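NS6 protease (Murine norovirus 1, PDB 4ASH) cleaves the norovirus polyprotein as a cysteine protease of trypsin-like fold, probably at the junctions that release the mature nonstructural proteins. Local coordinates at residues A[16-20]-A[139-144]; A[40-44]-A[60-66]; A[81-87]-A[99-105]; A[117-123]-A[167-173]. The protein carries 1 engineered substitution. One frame throughout, in Å; residues are numbered along the deposited sequence. Where two conformers were deposited one is given.

Contact 1 (A[16-20]-A[139-144]); sequences TGWGF and GDAGCP. Engineered in segment 139-144: Ala141 (natural residue Cys).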
loop_
_atom_site.group_PDB
_atom_site.type_symbol
_atom_site.label_atom_id
_atom_site.label_comp_id
_atom_site.label_asym_id
_atom_site.label_seq_id
_atom_site.Cartn_x
_atom_site.Cartn_y
_atom_site.Cartn_z
ATOM N N THR A 16 12.806 0.146 -5.179
ATOM C CA THR A 16 12.472 0.867 -6.404
ATOM C C THR A 16 11.093 1.536 -6.322
ATOM O O THR A 16 10.499 1.904 -7.343
ATOM C CB THR A 16 12.541 -0.062 -7.632
ATOM O OG1 THR A 16 11.693 -1.201 -7.428
ATOM C CG2 THR A 16 13.971 -0.531 -7.857
ATOM N N GLY A 17 10.608 1.725 -5.095
ATOM C CA GLY A 17 9.333 2.382 -4.888
ATOM C C GLY A 17 9.263 3.093 -3.552
ATOM O O GLY A 17 10.166 3.850 -3.171
ATOM N N TRP A 18 8.172 2.830 -2.835
ATOM C CA TRP A 18 7.866 3.499 -1.582
ATOM C C TRP A 18 7.309 2.480 -0.606
ATOM O O TRP A 18 6.977 1.361 -0.995
ATOM C CB TRP A 18 6.824 4.587 -1.814
ATOM C CG TRP A 18 7.307 5.584 -2.807
ATOM C CD1 TRP A 18 7.240 5.477 -4.159
ATOM C CD2 TRP A 18 7.950 6.822 -2.522
ATOM N NE1 TRP A 18 7.815 6.589 -4.749
ATOM C CE2 TRP A 18 8.252 7.428 -3.756
ATOM C CE3 TRP A 18 8.299 7.487 -1.339
ATOM C CZ2 TRP A 18 8.885 8.661 -3.840
ATOM C CZ3 TRP A 18 8.925 8.714 -1.427
ATOM C CH2 TRP A 18 9.211 9.285 -2.669
ATOM N N GLY A 19 7.224 2.870 0.661
ATOM C CA GLY A 19 6.511 2.078 1.655
ATOM C C GLY A 19 5.897 3.012 2.684
ATOM O O GLY A 19 6.085 4.241 2.606
ATOM N N PHE A 20 5.189 2.439 3.656
ATOM C CA PHE A 20 4.375 3.207 4.592
ATOM C C PHE A 20 4.486 2.632 5.987
ATOM O O PHE A 20 4.309 1.417 6.183
ATOM C CB PHE A 20 2.909 3.153 4.154
ATOM C CG PHE A 20 1.977 3.979 5.005
ATOM C CD1 PHE A 20 2.003 5.364 4.943
ATOM C CD2 PHE A 20 1.065 3.370 5.864
ATOM C CE1 PHE A 20 1.141 6.127 5.700
ATOM C CE2 PHE A 20 0.202 4.131 6.628
ATOM C CZ PHE A 20 0.231 5.500 6.552
ATOM N N GLY A 139 7.086 4.007 -10.663
ATOM C CA GLY A 139 7.852 4.521 -9.547
ATOM C C GLY A 139 6.978 4.731 -8.323
ATOM O O GLY A 139 7.508 4.856 -7.220
ATOM N N ASP A 140 5.658 4.768 -8.522
ATOM C CA ASP A 140 4.711 5.063 -7.442
ATOM C C ASP A 140 4.360 3.849 -6.588
ATOM O O ASP A 140 3.771 4.018 -5.517
ATOM C CB ASP A 140 3.394 5.640 -7.968
ATOM C CG ASP A 140 3.521 7.044 -8.533
ATOM O OD1 ASP A 140 4.551 7.730 -8.317
ATOM O OD2 ASP A 140 2.547 7.465 -9.178
ATOM N N ALA A 141 4.698 2.641 -7.035
ATOM C CA ALA A 141 4.306 1.439 -6.282
ATOM C C ALA A 141 4.817 1.466 -4.842
ATOM O O ALA A 141 5.957 1.856 -4.572
ATOM C CB ALA A 141 4.762 0.172 -6.980
ATOM N N GLY A 142 3.957 1.019 -3.935
ATOM C CA GLY A 142 4.257 1.021 -2.515
ATOM C C GLY A 142 3.554 2.111 -1.736
ATOM O O GLY A 142 3.445 2.017 -0.512
ATOM N N CYS A 143 3.114 3.168 -2.410
ATOM C CA CYS A 143 2.391 4.243 -1.737
ATOM C C CYS A 143 1.054 3.732 -1.187
ATOM O O CYS A 143 0.383 2.888 -1.814
ATOM C CB CYS A 143 2.195 5.445 -2.658
ATOM S SG CYS A 143 3.755 6.323 -3.023
ATOM N N PRO A 144 0.668 4.200 0.002
ATOM C CA PRO A 144 -0.531 3.651 0.649
ATOM C C PRO A 144 -1.860 4.179 0.105
ATOM O O PRO A 144 -1.959 5.310 -0.358
ATOM C CB PRO A 144 -0.354 4.107 2.103
ATOM C CG PRO A 144 0.305 5.463 1.940
ATOM C CD PRO A 144 1.311 5.242 0.828
HETATM O O HOH W 1 6.909 8.191 -6.983
#
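The turn Asp140 to Cys143 carries the position of the nucleophilic cysteine in calicivirus trypsin-like proteases, here the engineered Ala141, and is of type II; residues 139-141 probably supply backbone NH groups of the oxyanion hole, as in other trypsin-like proteases. Strand 17-20 runs beside it in nearly the same direction. Trp18 N donates to Ala141 O (3.0 Å), and Gly142 CA makes a CA-H...O contact with Trp18 O (3.1 Å). So close a side-by-side approach excludes a CB: one on Gly142 would clash with Trp18 O, one on Gly17 with Ala141 O; the Gly142 backbone angles call for glycine anyway. Cys143 SG lies over the Trp18 face, 4.0 Å from the centroid of the five-membered ring, and Pro144 CB sits 4.0 Å from the Phe20 ring centroid in a CH-pi contact. Trp18 also packs on Val11 and Gln13 of strand 11-14 and Lys90 of strand 84-90, while Gly142 and Cys143 bond by backbone to His159 of strand 152-162, holding the turn between the two sheets.

Contact 2 (A[40-44]-A[60-66]); sequences EIFGR and YYFTSAV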
loop_
_atom_site.group_PDB
_atom_site.type_symbol
_atom_site.label_atom_id
_atom_site.label_comp_id
_atom_site.label_asym_id
_atom_site.label_seq_id
_atom_site.Cartn_x
_atom_site.Cartn_y
_atom_site.Cartn_z
ATOM N N GLU A 40 19.921 -5.258 4.904
ATOM C CA GLU A 40 19.782 -4.377 6.057
ATOM C C GLU A 40 18.942 -3.154 5.666
ATOM O O GLU A 40 19.212 -2.501 4.652
ATOM C CB GLU A 40 21.155 -3.956 6.590
ATOM C CG GLU A 40 21.092 -2.886 7.659
ATOM C CD GLU A 40 22.468 -2.489 8.167
ATOM O OE1 GLU A 40 23.425 -3.275 7.990
ATOM O OE2 GLU A 40 22.589 -1.388 8.743
ATOM N N ILE A 41 17.902 -2.860 6.443
ATOM C CA ILE A 41 17.056 -1.700 6.146
ATOM C C ILE A 41 16.810 -0.843 7.382
ATOM O O ILE A 41 16.662 -1.362 8.483
ATOM C CB ILE A 41 15.706 -2.122 5.547
ATOM C CG1 ILE A 41 15.013 -3.126 6.471
ATOM C CG2 ILE A 41 15.892 -2.710 4.144
ATOM C CD1 ILE A 41 13.624 -3.527 6.013
ATOM N N PHE A 42 16.780 0.474 7.195
ATOM C CA PHE A 42 16.589 1.414 8.299
ATOM C C PHE A 42 17.551 1.158 9.452
ATOM O O PHE A 42 17.202 1.352 10.620
ATOM C CB PHE A 42 15.143 1.374 8.798
ATOM C CG PHE A 42 14.127 1.436 7.703
ATOM C CD1 PHE A 42 14.186 2.428 6.734
ATOM C CD2 PHE A 42 13.117 0.490 7.630
ATOM C CE1 PHE A 42 13.255 2.485 5.715
ATOM C CE2 PHE A 42 12.175 0.536 6.613
ATOM C CZ PHE A 42 12.239 1.529 5.652
ATOM N N GLY A 43 18.754 0.706 9.114
ATOM C CA GLY A 43 19.799 0.493 10.099
ATOM C C GLY A 43 19.578 -0.777 10.908
ATOM O O GLY A 43 20.211 -0.978 11.945
ATOM N N ARG A 44 18.669 -1.632 10.446
ATOM C CA ARG A 44 18.371 -2.874 11.152
ATOM C C ARG A 44 18.744 -4.098 10.316
ATOM O O ARG A 44 18.462 -4.156 9.119
ATOM C CB ARG A 44 16.887 -2.924 11.533
ATOM C CG ARG A 44 16.417 -1.719 12.333
ATOM C CD ARG A 44 16.893 -1.767 13.799
ATOM N NE ARG A 44 16.428 -0.592 14.530
ATOM C CZ ARG A 44 15.261 -0.522 15.172
ATOM N NH1 ARG A 44 14.437 -1.568 15.193
ATOM N NH2 ARG A 44 14.922 0.603 15.786
ATOM N N TYR A 60 6.871 -5.714 6.995
ATOM C CA TYR A 60 8.005 -5.874 7.896
ATOM C C TYR A 60 7.569 -5.522 9.297
ATOM O O TYR A 60 6.926 -4.492 9.502
ATOM C CB TYR A 60 9.123 -4.905 7.509
ATOM C CG TYR A 60 9.727 -5.149 6.157
ATOM C CD1 TYR A 60 9.102 -4.687 5.008
ATOM C CD2 TYR A 60 10.944 -5.792 6.031
ATOM C CE1 TYR A 60 9.665 -4.891 3.755
ATOM C CE2 TYR A 60 11.516 -5.999 4.781
ATOM C CZ TYR A 60 10.868 -5.546 3.651
ATOM O OH TYR A 60 11.439 -5.728 2.404
ATOM N N TYR A 61 7.911 -6.377 10.256
ATOM C CA TYR A 61 7.657 -6.080 11.656
ATOM C C TYR A 61 8.969 -5.996 12.437
ATOM O O TYR A 61 9.762 -6.942 12.445
ATOM C CB TYR A 61 6.725 -7.127 12.285
ATOM C CG TYR A 61 6.658 -6.976 13.794
ATOM C CD1 TYR A 61 5.871 -5.989 14.378
ATOM C CD2 TYR A 61 7.433 -7.771 14.625
ATOM C CE1 TYR A 61 5.835 -5.816 15.759
ATOM C CE2 TYR A 61 7.402 -7.609 16.007
ATOM C CZ TYR A 61 6.602 -6.633 16.565
ATOM O OH TYR A 61 6.562 -6.481 17.934
ATOM N N PHE A 62 9.180 -4.863 13.098
ATOM C CA PHE A 62 10.399 -4.614 13.856
ATOM C C PHE A 62 10.113 -4.767 15.342
ATOM O O PHE A 62 9.240 -4.093 15.880
ATOM C CB PHE A 62 10.926 -3.203 13.561
ATOM C CG PHE A 62 11.333 -2.997 12.127
ATOM C CD1 PHE A 62 10.385 -2.677 11.166
ATOM C CD2 PHE A 62 12.664 -3.127 11.741
ATOM C CE1 PHE A 62 10.744 -2.487 9.838
ATOM C CE2 PHE A 62 13.029 -2.946 10.420
ATOM C CZ PHE A 62 12.067 -2.633 9.468
ATOM N N THR A 63 10.851 -5.659 15.995
ATOM C CA THR A 63 10.694 -5.890 17.429
ATOM C C THR A 63 10.810 -4.594 18.230
ATOM O O THR A 63 10.024 -4.338 19.154
ATOM C CB THR A 63 11.739 -6.891 17.934
ATOM O OG1 THR A 63 11.646 -8.097 17.163
ATOM C CG2 THR A 63 11.484 -7.216 19.396
ATOM N N SER A 64 11.819 -3.800 17.901
ATOM C CA SER A 64 12.001 -2.489 18.507
ATOM C C SER A 64 11.526 -1.432 17.532
ATOM O O SER A 64 11.835 -1.509 16.349
ATOM C CB SER A 64 13.475 -2.240 18.831
ATOM O OG SER A 64 13.939 -3.173 19.786
ATOM N N ALA A 65 10.784 -0.444 18.018
ATOM C CA ALA A 65 10.224 0.565 17.116
ATOM C C ALA A 65 11.324 1.267 16.327
ATOM O O ALA A 65 12.380 1.621 16.879
ATOM C CB ALA A 65 9.416 1.576 17.886
ATOM N N VAL A 66 11.073 1.444 15.038
ATOM C CA VAL A 66 11.966 2.259 14.197
ATOM C C VAL A 66 11.513 3.724 14.175
ATOM O O VAL A 66 12.343 4.644 14.163
ATOM C CB VAL A 66 12.003 1.708 12.764
ATOM C CG1 VAL A 66 12.862 2.600 11.855
ATOM C CG2 VAL A 66 12.489 0.254 12.749
HETATM O O HOH W 2 14.134 -4.386 15.690
#
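Arg44 passes the edge of the Phe62 ring, its CB 4.0 Å from Phe62 CE2, and spreads its guanidinium against the chain beyond. There the group meets two successive carbonyls in its own plane: NH1 of Arg44 donates to Ser64 O at 2.8 Å, and NH2 of Arg44 to Ala65 O at 2.9 Å. One guanidinium face is covered by Val66, whose CG2 lies 3.6 Å from Arg44 NH1. Water 2 accepts a weak bond from Arg44 NH1 and another bond from Ser64 N, so NH1 and NH2 are met by neutral oxygens, two carbonyls and, weakly, a water. The other half of the contact is apolar. Ile41 CD1 touches Tyr60 CE2 at 3.5 Å and Phe62 CZ at 3.9 Å; Phe42 CD2 approaches the same Phe62 CZ at 3.8 Å, and Phe42 CB rests 4.0 Å from Val66 CG1. Beyond the two segments Phe42 meets Phe27 edge-to-face. Bonds from Ile41 N to Arg44 O (3.0 Å) and from Arg44 N to Ile41 O (2.8 Å) close a type I' turn, the tight reversal of two-residue beta-hairpins. The arrangement is connecting-loop packing at the end of the N-terminal antiparallel sheet of a trypsin-like fold, with Tyr60 and Phe62 buried beneath the loop.

Contact 3 (A[81-87]-A[99-105]); sequences EGVVASV and LAVRMGS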
loop_
_atom_site.group_PDB
_atom_site.type_symbol
_atom_site.label_atom_id
_atom_site.label_comp_id
_atom_site.label_asym_id
_atom_site.label_seq_id
_atom_site.Cartn_x
_atom_site.Cartn_y
_atom_site.Cartn_z
ATOM N N GLU A 81 -16.548 -1.909 -1.263
ATOM C CA GLU A 81 -16.603 -1.330 -2.591
ATOM C C GLU A 81 -17.386 -0.026 -2.522
ATOM O O GLU A 81 -18.404 0.058 -1.842
ATOM C CB GLU A 81 -17.240 -2.296 -3.601
ATOM C CG GLU A 81 -17.343 -1.683 -4.990
ATOM C CD GLU A 81 -17.302 -2.698 -6.122
ATOM O OE1 GLU A 81 -17.287 -3.916 -5.844
ATOM O OE2 GLU A 81 -17.277 -2.267 -7.296
ATOM N N GLY A 82 -16.904 0.997 -3.217
ATOM C CA GLY A 82 -17.596 2.272 -3.255
ATOM C C GLY A 82 -16.957 3.337 -2.384
ATOM O O GLY A 82 -17.179 4.533 -2.581
ATOM N N VAL A 83 -16.167 2.906 -1.410
ATOM C CA VAL A 83 -15.412 3.844 -0.589
ATOM C C VAL A 83 -14.527 4.712 -1.480
ATOM O O VAL A 83 -13.853 4.201 -2.376
ATOM C CB VAL A 83 -14.545 3.098 0.444
ATOM C CG1 VAL A 83 -13.499 4.030 1.063
ATOM C CG2 VAL A 83 -15.425 2.453 1.515
ATOM N N VAL A 84 -14.555 6.026 -1.255
ATOM C CA VAL A 84 -13.636 6.935 -1.929
ATOM C C VAL A 84 -12.388 7.064 -1.072
ATOM O O VAL A 84 -12.406 7.687 -0.007
ATOM C CB VAL A 84 -14.246 8.331 -2.167
ATOM C CG1 VAL A 84 -13.152 9.319 -2.595
ATOM C CG2 VAL A 84 -15.366 8.263 -3.211
ATOM N N ALA A 85 -11.312 6.438 -1.529
ATOM C CA ALA A 85 -10.071 6.419 -0.790
ATOM C C ALA A 85 -9.111 7.427 -1.393
ATOM O O ALA A 85 -9.427 8.097 -2.374
ATOM C CB ALA A 85 -9.458 5.021 -0.814
ATOM N N SER A 86 -7.927 7.522 -0.801
ATOM C CA SER A 86 -6.904 8.428 -1.295
ATOM C C SER A 86 -5.582 7.683 -1.416
ATOM O O SER A 86 -5.147 7.039 -0.460
ATOM C CB SER A 86 -6.761 9.606 -0.329
ATOM O OG SER A 86 -5.724 10.477 -0.729
ATOM N N VAL A 87 -4.947 7.762 -2.584
ATOM C CA VAL A 87 -3.613 7.209 -2.745
ATOM C C VAL A 87 -2.637 8.320 -2.386
ATOM O O VAL A 87 -2.629 9.373 -3.028
ATOM C CB VAL A 87 -3.311 6.745 -4.177
ATOM C CG1 VAL A 87 -2.026 5.949 -4.186
ATOM C CG2 VAL A 87 -4.449 5.881 -4.719
ATOM N N LEU A 99 -4.376 11.224 -4.411
ATOM C CA LEU A 99 -5.194 10.927 -5.579
ATOM C C LEU A 99 -6.490 10.262 -5.144
ATOM O O LEU A 99 -6.460 9.215 -4.508
ATOM C CB LEU A 99 -4.441 10.008 -6.534
ATOM C CG LEU A 99 -3.112 10.513 -7.105
ATOM C CD1 LEU A 99 -2.556 9.486 -8.072
ATOM C CD2 LEU A 99 -3.296 11.864 -7.786
ATOM N N ALA A 100 -7.622 10.880 -5.458
ATOM C CA ALA A 100 -8.908 10.287 -5.092
ATOM C C ALA A 100 -9.173 9.058 -5.949
ATOM O O ALA A 100 -8.928 9.060 -7.149
ATOM C CB ALA A 100 -10.035 11.298 -5.234
ATOM N N VAL A 101 -9.675 8.003 -5.318
ATOM C CA VAL A 101 -9.924 6.750 -6.017
ATOM C C VAL A 101 -11.171 6.076 -5.463
ATOM O O VAL A 101 -11.319 5.931 -4.250
ATOM C CB VAL A 101 -8.710 5.789 -5.900
ATOM C CG1 VAL A 101 -8.379 5.486 -4.443
ATOM C CG2 VAL A 101 -8.964 4.499 -6.662
ATOM N N ARG A 102 -12.080 5.684 -6.355
ATOM C CA ARG A 102 -13.227 4.891 -5.930
ATOM C C ARG A 102 -12.818 3.427 -5.894
ATOM O O ARG A 102 -12.430 2.861 -6.917
ATOM C CB ARG A 102 -14.411 5.076 -6.868
ATOM C CG ARG A 102 -15.623 4.278 -6.395
ATOM C CD ARG A 102 -16.622 4.054 -7.508
ATOM N NE ARG A 102 -17.836 3.404 -7.013
ATOM C CZ ARG A 102 -18.006 2.091 -6.896
ATOM N NH1 ARG A 102 -17.042 1.240 -7.230
ATOM N NH2 ARG A 102 -19.163 1.622 -6.437
ATOM N N MET A 103 -12.866 2.826 -4.709
ATOM C CA MET A 103 -12.438 1.442 -4.553
ATOM C C MET A 103 -13.490 0.514 -5.136
ATOM O O MET A 103 -14.677 0.699 -4.892
ATOM C CB MET A 103 -12.155 1.128 -3.082
ATOM C CG MET A 103 -11.041 2.013 -2.492
ATOM S SD MET A 103 -9.501 1.990 -3.476
ATOM C CE MET A 103 -9.080 0.252 -3.358
ATOM N N GLY A 104 -13.038 -0.455 -5.927
ATOM C CA GLY A 104 -13.919 -1.421 -6.560
ATOM C C GLY A 104 -13.871 -2.770 -5.872
ATOM O O GLY A 104 -13.800 -2.859 -4.654
ATOM N N SER A 105 -13.924 -3.841 -6.653
ATOM C CA SER A 105 -14.005 -5.166 -6.053
ATOM C C SER A 105 -12.647 -5.726 -5.694
ATOM O O SER A 105 -11.633 -5.397 -6.328
ATOM C CB SER A 105 -14.709 -6.154 -7.003
ATOM O OG SER A 105 -15.798 -5.550 -7.675
HETATM O O HOH W 3 -15.994 -3.466 -9.145
#
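Residues 81-87 and 99-105 form an antiparallel hairpin pair in which backbone donors and acceptors are matched almost from end to end. Val87 N donates to Leu99 O (2.8 Å) and Leu99 N to Val87 O (2.9 Å); Ala85 N donates to Val101 O (2.8 Å) and Val101 N to Ala85 O (3.0 Å). Further on, Met103 serves two residues at once: Gly82 N donates a hydrogen bond to Met103 O at 2.8 Å, and Met103 N donates one to Val83 O at 2.9 Å. With phi near 104° at Gly82, this is the geometry of a G1 beta bulge, and the backbone angles call for glycine. Glu81 finishes the polar network. Its OE2 forms a long salt bridge to Arg102 NH1 (3.5 Å) and accepts a hydrogen bond from water 3 at 2.5 Å, while Glu81 OE1 stands 2.9 Å from Ser105 OG, which also lies 2.6 Å from that water. On the buried face, Ala85 CB touches Val101 CG1 and Met103 CG, both at 3.8 Å, and Val87 CG2 lies 4.0 Å from Val101 CG1. Tyr145 and Tyr147 of the neighbouring strand 144-149 pack against Ala85, Val87 and Met103 on this side; that strand pairs with 84-90 on the edge away from 96-111. Strand 96-111 is flanked by 114-123, which bonds to the backbones of Ala100, Arg102 and Gly104 directly or through Leu124.

Contact 4 (A[117-123]-A[167-173]); sequences HGQTGML and NTVIAAT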
loop_
_atom_site.group_PDB
_atom_site.type_symbol
_atom_site.label_atom_id
_atom_site.label_comp_id
_atom_site.label_asym_id
_atom_site.label_seq_id
_atom_site.Cartn_x
_atom_site.Cartn_y
_atom_site.Cartn_z
ATOM N N HIS A 117 -3.292 -10.531 -4.843
ATOM C CA HIS A 117 -4.534 -10.389 -4.105
ATOM C C HIS A 117 -4.670 -8.918 -3.797
ATOM O O HIS A 117 -3.797 -8.325 -3.170
ATOM C CB HIS A 117 -4.492 -11.195 -2.810
ATOM C CG HIS A 117 -4.069 -12.613 -3.007
ATOM N ND1 HIS A 117 -4.873 -13.545 -3.621
ATOM C CD2 HIS A 117 -2.919 -13.253 -2.689
ATOM C CE1 HIS A 117 -4.244 -14.706 -3.662
ATOM N NE2 HIS A 117 -3.056 -14.556 -3.105
ATOM N N GLY A 118 -5.743 -8.299 -4.260
ATOM C CA GLY A 118 -5.867 -6.872 -4.051
ATOM C C GLY A 118 -7.250 -6.343 -4.328
ATOM O O GLY A 118 -8.222 -7.097 -4.383
ATOM N N GLN A 119 -7.333 -5.031 -4.499
ATOM C CA GLN A 119 -8.600 -4.383 -4.745
ATOM C C GLN A 119 -8.435 -3.454 -5.922
ATOM O O GLN A 119 -7.462 -2.700 -5.998
ATOM C CB GLN A 119 -9.070 -3.610 -3.513
ATOM C CG GLN A 119 -10.545 -3.226 -3.577
ATOM C CD GLN A 119 -11.119 -2.829 -2.233
ATOM O OE1 GLN A 119 -10.439 -2.894 -1.203
ATOM N NE2 GLN A 119 -12.385 -2.424 -2.231
ATOM N N THR A 120 -9.377 -3.508 -6.853
ATOM C CA THR A 120 -9.327 -2.595 -7.985
ATOM C C THR A 120 -9.779 -1.216 -7.529
ATOM O O THR A 120 -10.401 -1.070 -6.475
ATOM C CB THR A 120 -10.256 -3.057 -9.129
ATOM O OG1 THR A 120 -11.604 -3.049 -8.659
ATOM C CG2 THR A 120 -9.885 -4.456 -9.579
ATOM N N GLY A 121 -9.448 -0.204 -8.317
ATOM C CA GLY A 121 -9.859 1.151 -8.020
ATOM C C GLY A 121 -9.978 1.967 -9.289
ATOM O O GLY A 121 -9.337 1.666 -10.299
ATOM N N MET A 122 -10.812 2.995 -9.234
ATOM C CA MET A 122 -10.978 3.899 -10.369
ATOM C C MET A 122 -10.543 5.298 -9.966
ATOM O O MET A 122 -11.156 5.919 -9.101
ATOM C CB MET A 122 -12.447 3.901 -10.819
ATOM C CG MET A 122 -12.769 4.851 -11.962
ATOM S SD MET A 122 -14.547 4.962 -12.314
ATOM C CE MET A 122 -15.160 5.701 -10.800
ATOM N N LEU A 123 -9.468 5.787 -10.577
ATOM C CA LEU A 123 -9.006 7.145 -10.303
ATOM C C LEU A 123 -10.089 8.125 -10.752
ATOM O O LEU A 123 -10.653 7.972 -11.830
ATOM C CB LEU A 123 -7.685 7.415 -11.019
ATOM C CG LEU A 123 -6.442 6.659 -10.531
ATOM C CD1 LEU A 123 -5.227 7.040 -11.380
ATOM C CD2 LEU A 123 -6.153 6.946 -9.062
ATOM N N ASN A 167 -8.155 4.993 -16.065
ATOM C CA ASN A 167 -8.042 5.323 -14.654
ATOM C C ASN A 167 -8.080 4.132 -13.696
ATOM O O ASN A 167 -8.332 4.297 -12.505
ATOM C CB ASN A 167 -9.092 6.375 -14.274
ATOM C CG ASN A 167 -8.887 7.691 -15.013
ATOM O OD1 ASN A 167 -8.103 7.764 -15.957
ATOM N ND2 ASN A 167 -9.595 8.735 -14.587
ATOM N N THR A 168 -7.785 2.941 -14.202
ATOM C CA THR A 168 -7.787 1.750 -13.347
ATOM C C THR A 168 -6.463 1.596 -12.607
ATOM O O THR A 168 -5.396 1.659 -13.208
ATOM C CB THR A 168 -8.035 0.474 -14.159
ATOM O OG1 THR A 168 -9.291 0.579 -14.842
ATOM C CG2 THR A 168 -8.047 -0.756 -13.249
ATOM N N VAL A 169 -6.548 1.406 -11.293
ATOM C CA VAL A 169 -5.382 1.134 -10.459
ATOM C C VAL A 169 -5.664 -0.121 -9.624
ATOM O O VAL A 169 -6.815 -0.537 -9.489
ATOM C CB VAL A 169 -5.054 2.317 -9.529
ATOM C CG1 VAL A 169 -4.537 3.506 -10.345
ATOM C CG2 VAL A 169 -6.283 2.720 -8.728
ATOM N N ILE A 170 -4.606 -0.730 -9.095
ATOM C CA ILE A 170 -4.727 -1.897 -8.221
ATOM C C ILE A 170 -3.937 -1.649 -6.951
ATOM O O ILE A 170 -2.761 -1.277 -7.014
ATOM C CB ILE A 170 -4.140 -3.180 -8.872
ATOM C CG1 ILE A 170 -4.721 -3.404 -10.276
ATOM C CG2 ILE A 170 -4.337 -4.405 -7.944
ATOM C CD1 ILE A 170 -6.240 -3.632 -10.317
ATOM N N ALA A 171 -4.581 -1.863 -5.810
ATOM C CA ALA A 171 -3.893 -1.869 -4.532
ATOM C C ALA A 171 -3.753 -3.315 -4.093
ATOM O O ALA A 171 -4.725 -4.074 -4.118
ATOM C CB ALA A 171 -4.684 -1.080 -3.508
ATOM N N ALA A 172 -2.546 -3.712 -3.712
ATOM C CA ALA A 172 -2.368 -5.020 -3.103
ATOM C C ALA A 172 -2.826 -4.927 -1.659
ATOM O O ALA A 172 -2.590 -3.917 -0.996
ATOM C CB ALA A 172 -0.915 -5.461 -3.190
ATOM N N THR A 173 -3.528 -5.962 -1.198
ATOM C CA THR A 173 -3.976 -6.025 0.191
ATOM C C THR A 173 -3.307 -7.192 0.905
ATOM O O THR A 173 -2.699 -8.054 0.278
ATOM C CB THR A 173 -5.499 -6.158 0.272
ATOM O OG1 THR A 173 -5.906 -7.347 -0.415
ATOM C CG2 THR A 173 -6.168 -4.955 -0.385
HETATM O O HOH W 4 -8.360 -8.704 -1.815
#
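Strands 117-123 and 168-172 run antiparallel, their axes approaching to 4.6 Å with 149° between directions. Gln119 N donates to Ala171 O (2.8 Å), and Ala171 N donates to Gln119 O (3.0 Å); Gly121 and Val169 repeat this with 2.9 Å (Gly121 N to Val169 O) and 3.0 Å (Val169 N to Gly121 O). The pairing runs past the strand ends, with Thr173 N on His117 O at 3.1 Å and Leu123 N on Asn167 O at 2.7 Å. Gly118 comes within 4.1 Å of Ala172, CA to CA, and a CB on Gly118 would clash with Ala171 O. One face carries Thr120 and Ile170, whose CG2 and CD1 meet at 3.8 Å; on the other, Val169 and Ala171 pack on Tyr145, and Val169 CG1 touches Leu123 CG at 3.7 Å. Asn167 ND2 closes one end on Leu123 O (3.1 Å), and water 4 closes the other by linking Gly118 O to Thr173 OG1. The Gln119 side chain bonds elsewhere, to Gly104 O and Cys79 N. Main-chain bonding therefore provides most of the polar contact; the lack of a side chain at Gly118 permits the close approach to Ala172, and at Gly121 a CB would be tight against Val169 CG2.

In the fold
Along the chain, segment 16-20 comes first; contact 2 and then contact 3 open and close before its partner 139-144 arrives, whereas contact 4 crosses contact 1, with 117-123 before that turn and 167-173 after it. Contact 2 belongs to the N-terminal antiparallel sheet, and contacts 3 and 4 to the second sheet, where adjacent strands 96-111 and 114-123 put their centres about 8 Å apart. Contacts 2 and 3 lie on opposite sides of the molecule, centres about 30 Å apart. Contact 1, about 14 to 18 Å from the other centres, joins the two halves at the turn bearing the nucleophile position, consistent with an active site between two beta domains.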